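Local coordinates for protein 2,3-dihydroxy-2,3-dihydrophenylpropionate dehydrogenase (PDB 5XTF) that oxidises naphthalene cis-dihydrodiol to 1,2-dihydroxynaphthalene with NAD(+) as hydride acceptor, in the bacterial breakdown of aromatic hydrocarbons, at residues V26-A31 with R41-A46; A46-S51 with L252-K257. All blocks are in the same frame, centred on the assembly; numbering follows the deposited sequence.

Contact 1: residues V26-A31 with R41-A46; sequences VSITGA and RSFKLA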
ATOM      1  N   VAL B  26      25.468   3.842  18.301  1.00 24.48           N
ATOM      2  CA  VAL B  26      24.460   2.962  17.718  1.00 23.47           C
ATOM      3  C   VAL B  26      24.630   1.555  18.272  1.00 24.79           C
ATOM      4  O   VAL B  26      25.756   1.089  18.475  1.00 22.15           O
ATOM      5  CB  VAL B  26      24.531   2.941  16.176  1.00 23.11           C
ATOM      6  CG1 VAL B  26      25.883   2.427  15.696  1.00 23.85           C
ATOM      7  CG2 VAL B  26      23.397   2.094  15.592  1.00 21.39           C
ATOM      8  N   SER B  27      23.513   0.861  18.478  1.00 21.12           N
ATOM      9  CA  SER B  27      23.528  -0.507  18.961  1.00 24.12           C
ATOM     10  C   SER B  27      22.771  -1.412  17.993  1.00 23.02           C
ATOM     11  O   SER B  27      21.621  -1.129  17.659  1.00 21.36           O
ATOM     12  CB  SER B  27      22.905  -0.573  20.345  1.00 20.94           C
ATOM     13  OG  SER B  27      22.989  -1.894  20.808  1.00 24.49           O
ATOM     14  N   ILE B  28      23.397  -2.519  17.590  1.00 24.27           N
ATOM     15  CA  ILE B  28      22.972  -3.337  16.450  1.00 22.50           C
ATOM     16  C   ILE B  28      22.796  -4.789  16.900  1.00 23.31           C
ATOM     17  O   ILE B  28      23.764  -5.409  17.342  1.00 27.29           O
ATOM     18  CB  ILE B  28      24.016  -3.256  15.318  1.00 20.06           C
ATOM     19  CG1 ILE B  28      24.305  -1.790  14.968  1.00 21.66           C
ATOM     20  CG2 ILE B  28      23.597  -4.085  14.102  1.00 18.29           C
ATOM     21  CD1 ILE B  28      25.527  -1.565  14.085  1.00 20.08           C
ATOM     22  N   THR B  29      21.581  -5.343  16.776  1.00 23.86           N
ATOM     23  CA  THR B  29      21.404  -6.793  16.920  1.00 24.12           C
ATOM     24  C   THR B  29      21.626  -7.497  15.573  1.00 27.46           C
ATOM     25  O   THR B  29      21.680  -6.868  14.511  1.00 26.34           O
ATOM     26  CB  THR B  29      20.015  -7.173  17.452  1.00 25.36           C
ATOM     27  OG1 THR B  29      19.057  -7.108  16.383  1.00 27.18           O
ATOM     28  CG2 THR B  29      19.573  -6.281  18.605  1.00 20.13           C
ATOM     29  N   GLY B  30      21.726  -8.824  15.615  1.00 28.44           N
ATOM     30  CA  GLY B  30      22.060  -9.575  14.408  1.00 26.52           C
ATOM     31  C   GLY B  30      23.363  -9.150  13.757  1.00 27.41           C
ATOM     32  O   GLY B  30      23.454  -9.105  12.525  1.00 31.48           O
ATOM     33  N   ALA B  31      24.392  -8.866  14.551  1.00 31.53           N
ATOM     34  CA  ALA B  31      25.560  -8.131  14.064  1.00 27.89           C
ATOM     35  C   ALA B  31      26.738  -9.005  13.631  1.00 31.90           C
ATOM     36  O   ALA B  31      27.747  -8.467  13.161  1.00 34.52           O
ATOM     37  CB  ALA B  31      26.029  -7.150  15.140  1.00 27.99           C
ATOM     38  N   ARG B  41      30.463  -2.392  10.330  1.00 24.63           N
ATOM     39  CA  ARG B  41      31.545  -1.802   9.561  1.00 24.01           C
ATOM     40  C   ARG B  41      31.151  -0.436   9.018  1.00 28.05           C
ATOM     41  O   ARG B  41      31.968   0.491   9.002  1.00 27.59           O
ATOM     42  CB  ARG B  41      31.950  -2.747   8.437  1.00 26.65           C
ATOM     43  CG  ARG B  41      32.475  -4.066   8.955  1.00 27.69           C
ATOM     44  CD  ARG B  41      32.687  -5.081   7.843  1.00 33.71           C
ATOM     45  NE  ARG B  41      33.199  -6.341   8.374  1.00 34.83           N
ATOM     46  CZ  ARG B  41      33.187  -7.500   7.722  1.00 41.94           C
ATOM     47  NH1 ARG B  41      32.676  -7.573   6.499  1.00 40.30           N
ATOM     48  NH2 ARG B  41      33.677  -8.598   8.299  1.00 43.06           N
ATOM     49  N   SER B  42      29.897  -0.278   8.596  1.00 27.44           N
ATOM     50  CA  SER B  42      29.499   0.987   7.986  1.00 25.24           C
ATOM     51  C   SER B  42      29.372   2.098   9.018  1.00 25.49           C
ATOM     52  O   SER B  42      29.777   3.240   8.764  1.00 26.68           O
ATOM     53  CB  SER B  42      28.189   0.812   7.226  1.00 28.09           C
ATOM     54  OG  SER B  42      28.459   0.279   5.948  1.00 31.72           O
ATOM     55  N   PHE B  43      28.775   1.802  10.170  1.00 25.58           N
ATOM     56  CA  PHE B  43      28.591   2.848  11.166  1.00 24.77           C
ATOM     57  C   PHE B  43      29.918   3.196  11.829  1.00 28.07           C
ATOM     58  O   PHE B  43      30.197   4.373  12.103  1.00 27.64           O
ATOM     59  CB  PHE B  43      27.541   2.422  12.198  1.00 25.28           C
ATOM     60  CG  PHE B  43      26.110   2.679  11.763  1.00 28.34           C
ATOM     61  CD1 PHE B  43      25.399   1.726  11.037  1.00 28.97           C
ATOM     62  CD2 PHE B  43      25.473   3.871  12.083  1.00 30.92           C
ATOM     63  CE1 PHE B  43      24.062   1.961  10.628  1.00 23.79           C
ATOM     64  CE2 PHE B  43      24.132   4.107  11.679  1.00 30.79           C
ATOM     65  CZ  PHE B  43      23.442   3.151  10.949  1.00 19.64           C
ATOM     66  N   LYS B  44      30.761   2.188  12.070  1.00 28.43           N
ATOM     67  CA  LYS B  44      32.118   2.467  12.547  1.00 27.41           C
ATOM     68  C   LYS B  44      32.858   3.370  11.574  1.00 29.94           C
ATOM     69  O   LYS B  44      33.520   4.327  11.983  1.00 34.08           O
ATOM     70  CB  LYS B  44      32.890   1.164  12.743  1.00 27.23           C
ATOM     71  CG  LYS B  44      34.034   1.275  13.713  1.00 34.72           C
ATOM     72  CD  LYS B  44      33.532   1.176  15.136  1.00 38.46           C
ATOM     73  CE  LYS B  44      34.666   1.413  16.111  1.00 34.66           C
ATOM     74  NZ  LYS B  44      35.112   2.832  16.073  1.00 39.14           N
ATOM     75  N   LEU B  45      32.735   3.097  10.277  1.00 29.12           N
ATOM     76  CA  LEU B  45      33.425   3.913   9.287  1.00 31.95           C
ATOM     77  C   LEU B  45      32.886   5.343   9.259  1.00 35.10           C
ATOM     78  O   LEU B  45      33.654   6.288   9.046  1.00 36.68           O
ATOM     79  CB  LEU B  45      33.318   3.248   7.915  1.00 32.76           C
ATOM     80  CG  LEU B  45      34.116   3.846   6.764  1.00 39.69           C
ATOM     81  CD1 LEU B  45      35.600   3.905   7.117  1.00 35.18           C
ATOM     82  CD2 LEU B  45      33.859   3.039   5.489  1.00 36.12           C
ATOM     83  N   ALA B  46      31.585   5.526   9.510  1.00 30.50           N
ATOM     84  CA  ALA B  46      30.976   6.849   9.555  1.00 23.08           C
ATOM     85  C   ALA B  46      31.262   7.597  10.852  1.00 28.39           C
ATOM     86  O   ALA B  46      30.885   8.765  10.966  1.00 33.42           O
ATOM     87  CB  ALA B  46      29.457   6.739   9.348  1.00 23.77           C
TER
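One face of the Phe43 ring is covered by CG2 of Val26, while CD1 of Ile28 comes up obliquely, 4.5 Å from Phe43 CD1. The ring also makes an edge-to-face pair with Tyr48, just beyond the helix. At the root of the aromatic side chain, Val26 CG1 lies 3.9 Å from CB of Phe43 and equally close to its CG and CD2, so the two methyls of the valine divide the work: one is seated against the base of the ring and the other over its face. Phe43 brings this about by holding CG anti to its own carbonyl carbon (chi1 -84°), which swings the ring off the helix and down onto the strand, and the two side chains cross at about a right angle. All three residues are buried, and the contact between the segments is purely apolar. Val50 of strand 49-54 and Ile102 of strand 100-103 also touch the Phe43 side chain. The case illustrates how a Rossmann fold begins: the first strand and the helix after it are pinned together by alternate strand residues, while the glycine-rich TGxxxGxG motif, which spans the turn between them and the start of the helix, carries NAD(+)-binding residues such as Ser33 and Ile35.

Contact 2: residues A46-S51 with L252-K257; sequences AGYCVS and LLASRK
Tyr48 and Ala254 meet where two backbones leave their helices. Gly47 ends helix 34-46 in a Schellman motif, its positive phi (108°) suiting a residue without a side chain, and the chain straightens through Tyr48 into strand 49-54. On the other side, helix 248-254 unwinds at Ser255, whose N makes a weak 3.3 Å bond to O of Leu252; from there the chain runs on in an irregular course past Arg256.

Only the far end of Tyr48 spans the gap. With CG anti to the carbonyl carbon (chi1 -77°), the phenol is directed at the opposite segment. Its OH arrives 3.8 Å from Ala254 O, and CB of Ala254 and CA of Ser255 lie only slightly farther from it. The hydroxyl is thus set against the helix end, and the buried area is small, about 75 Å² in all. Such an arrangement fits the Rossmann-type SDR fold, in which the loop between the first helix and the second strand lies beside the last helix before the final strand, 266-269.

A water completes the join. It stands 2.6 Å from Tyr48 OH, at an angle of about 121° to the CZ-OH bond, and accepts the backbone N-H of Arg256 at 3.1 Å. The phenol is in this way coupled indirectly to the main chain just beyond the helix. Arg256 is itself firmly placed, its guanidinium group forming a salt bridge with Asp99 and hydrogen bonds to Gln24 and to the carbonyl of Thr150. Ser255 OG is hydrogen-bonded to N of Gln258, and Leu252, one turn back, packs on Leu252 of a second subunit.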
ATOM      1  N   ALA B  46      31.585   5.526   9.510  1.00 30.50           N
ATOM      2  CA  ALA B  46      30.976   6.849   9.555  1.00 23.08           C
ATOM      3  C   ALA B  46      31.262   7.597  10.852  1.00 28.39           C
ATOM      4  O   ALA B  46      30.885   8.765  10.966  1.00 33.42           O
ATOM      5  CB  ALA B  46      29.457   6.739   9.348  1.00 23.77           C
ATOM      6  N   GLY B  47      31.903   6.964  11.833  1.00 32.85           N
ATOM      7  CA  GLY B  47      32.346   7.653  13.023  1.00 29.20           C
ATOM      8  C   GLY B  47      31.581   7.350  14.289  1.00 30.08           C
ATOM      9  O   GLY B  47      31.830   8.010  15.303  1.00 35.93           O
ATOM     10  N   TYR B  48      30.669   6.383  14.272  1.00 27.16           N
ATOM     11  CA  TYR B  48      29.869   6.048  15.446  1.00 29.07           C
ATOM     12  C   TYR B  48      30.663   5.212  16.438  1.00 28.96           C
ATOM     13  O   TYR B  48      31.548   4.438  16.068  1.00 30.21           O
ATOM     14  CB  TYR B  48      28.621   5.235  15.059  1.00 27.56           C
ATOM     15  CG  TYR B  48      27.461   6.005  14.458  1.00 28.94           C
ATOM     16  CD1 TYR B  48      27.549   6.550  13.190  1.00 26.61           C
ATOM     17  CD2 TYR B  48      26.265   6.154  15.151  1.00 27.06           C
ATOM     18  CE1 TYR B  48      26.480   7.248  12.620  1.00 30.94           C
ATOM     19  CE2 TYR B  48      25.186   6.848  14.590  1.00 31.43           C
ATOM     20  CZ  TYR B  48      25.303   7.390  13.322  1.00 32.73           C
ATOM     21  OH  TYR B  48      24.244   8.077  12.753  1.00 34.67           O
ATOM     22  N   CYS B  49      30.310   5.342  17.708  1.00 26.38           N
ATOM     23  CA  CYS B  49      30.604   4.284  18.660  1.00 28.90           C
ATOM     24  C   CYS B  49      29.541   3.213  18.484  1.00 30.42           C
ATOM     25  O   CYS B  49      28.348   3.528  18.392  1.00 29.19           O
ATOM     26  CB  CYS B  49      30.603   4.812  20.091  1.00 30.18           C
ATOM     27  SG  CYS B  49      31.720   6.206  20.377  1.00 36.48           S
ATOM     28  N   VAL B  50      29.966   1.954  18.404  1.00 26.47           N
ATOM     29  CA  VAL B  50      29.089   0.858  18.007  1.00 25.34           C
ATOM     30  C   VAL B  50      29.086  -0.198  19.099  1.00 26.38           C
ATOM     31  O   VAL B  50      30.150  -0.636  19.550  1.00 29.74           O
ATOM     32  CB  VAL B  50      29.525   0.240  16.664  1.00 26.15           C
ATOM     33  CG1 VAL B  50      28.659  -0.978  16.328  1.00 20.96           C
ATOM     34  CG2 VAL B  50      29.456   1.292  15.562  1.00 20.75           C
ATOM     35  N   SER B  51      27.899  -0.602  19.520  1.00 22.50           N
ATOM     36  CA  SER B  51      27.753  -1.839  20.262  1.00 25.77           C
ATOM     37  C   SER B  51      26.959  -2.830  19.429  1.00 27.41           C
ATOM     38  O   SER B  51      26.197  -2.460  18.525  1.00 25.47           O
ATOM     39  CB  SER B  51      27.076  -1.623  21.613  1.00 27.15           C
ATOM     40  OG  SER B  51      25.687  -1.566  21.463  1.00 26.90           O
ATOM     41  N   LEU B 252      21.258   6.700   6.463  1.00 22.41           N
ATOM     42  CA  LEU B 252      20.338   7.821   6.299  1.00 25.83           C
ATOM     43  C   LEU B 252      19.312   7.866   7.428  1.00 25.22           C
ATOM     44  O   LEU B 252      19.069   8.925   8.023  1.00 28.08           O
ATOM     45  CB  LEU B 252      19.629   7.708   4.944  1.00 27.77           C
ATOM     46  CG  LEU B 252      18.823   8.822   4.254  1.00 29.22           C
ATOM     47  CD1 LEU B 252      17.955   8.179   3.180  1.00 28.07           C
ATOM     48  CD2 LEU B 252      17.950   9.656   5.168  1.00 31.54           C
ATOM     49  N   LEU B 253      18.676   6.725   7.719  1.00 23.21           N
ATOM     50  CA  LEU B 253      17.590   6.700   8.703  1.00 26.99           C
ATOM     51  C   LEU B 253      18.078   6.948  10.131  1.00 22.02           C
ATOM     52  O   LEU B 253      17.309   7.438  10.967  1.00 27.25           O
ATOM     53  CB  LEU B 253      16.836   5.367   8.633  1.00 21.47           C
ATOM     54  CG  LEU B 253      16.019   5.053   7.373  1.00 23.92           C
ATOM     55  CD1 LEU B 253      15.468   3.617   7.437  1.00 21.37           C
ATOM     56  CD2 LEU B 253      14.888   6.043   7.171  1.00 22.50           C
ATOM     57  N   ALA B 254      19.324   6.611  10.443  1.00 23.38           N
ATOM     58  CA  ALA B 254      19.862   6.881  11.778  1.00 25.10           C
ATOM     59  C   ALA B 254      20.457   8.280  11.922  1.00 25.90           C
ATOM     60  O   ALA B 254      20.541   8.790  13.043  1.00 30.48           O
ATOM     61  CB  ALA B 254      20.926   5.842  12.142  1.00 23.58           C
ATOM     62  N   SER B 255      20.879   8.904  10.830  1.00 25.17           N
ATOM     63  CA  SER B 255      21.538  10.198  10.917  1.00 28.64           C
ATOM     64  C   SER B 255      20.590  11.261  11.465  1.00 32.70           C
ATOM     65  O   SER B 255      19.481  11.456  10.950  1.00 28.99           O
ATOM     66  CB  SER B 255      22.052  10.595   9.538  1.00 26.53           C
ATOM     67  OG  SER B 255      22.014  11.996   9.379  1.00 27.92           O
ATOM     68  N   ARG B 256      21.017  11.942  12.531  1.00 30.17           N
ATOM     69  CA  ARG B 256      20.203  13.028  13.058  1.00 29.01           C
ATOM     70  C   ARG B 256      20.171  14.209  12.118  1.00 30.29           C
ATOM     71  O   ARG B 256      19.269  15.039  12.220  1.00 31.73           O
ATOM     72  CB  ARG B 256      20.729  13.504  14.397  1.00 34.29           C
ATOM     73  CG  ARG B 256      20.536  12.547  15.518  1.00 34.33           C
ATOM     74  CD  ARG B 256      21.300  13.071  16.720  1.00 31.32           C
ATOM     75  NE  ARG B 256      21.201  12.145  17.838  1.00 31.73           N
ATOM     76  CZ  ARG B 256      20.177  12.126  18.674  1.00 31.75           C
ATOM     77  NH1 ARG B 256      19.186  12.985  18.498  1.00 31.29           N
ATOM     78  NH2 ARG B 256      20.134  11.255  19.670  1.00 29.32           N
ATOM     79  N   LYS B 257      21.147  14.323  11.226  1.00 30.94           N
ATOM     80  CA  LYS B 257      21.133  15.407  10.255  1.00 37.42           C
ATOM     81  C   LYS B 257      20.237  15.052   9.076  1.00 31.96           C
ATOM     82  O   LYS B 257      19.219  15.705   8.829  1.00 31.88           O
ATOM     83  CB  LYS B 257      22.565  15.712   9.780  1.00 36.44           C
ATOM     84  CG  LYS B 257      23.645  15.343  10.805  1.00 42.95           C
ATOM     85  CD  LYS B 257      25.001  15.997  10.505  1.00 51.57           C
ATOM     86  CE  LYS B 257      25.622  15.468   9.210  1.00 56.79           C
ATOM     87  NZ  LYS B 257      25.674  13.973   9.172  1.00 51.09           N
TER
HETATM   88  O   HOH W   1      23.429  10.364  13.749  1.00 33.54           O

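From the N terminus, strand 25-28 runs through the glycine-rich turn into helix 34-46, and contact 1 closes this short loop by returning the helix to its own strand. Contact 2 opens as contact 1 ends, sharing Ala46, so the two stand in series and neither encloses the other. Contact 2 closes a far longer loop, some 200 residues, bringing helix 248-254 back beside the start of strand 49-54. They meet where CE2 of Phe43 lies 3.7 Å from CB of Ala254, and where neighbouring strands are joined by a probable hydrogen bond of 2.8 Å between Ser27 OG and Ser51 OG. Together they tie the first beta-alpha-beta unit to the C-terminal part of the domain.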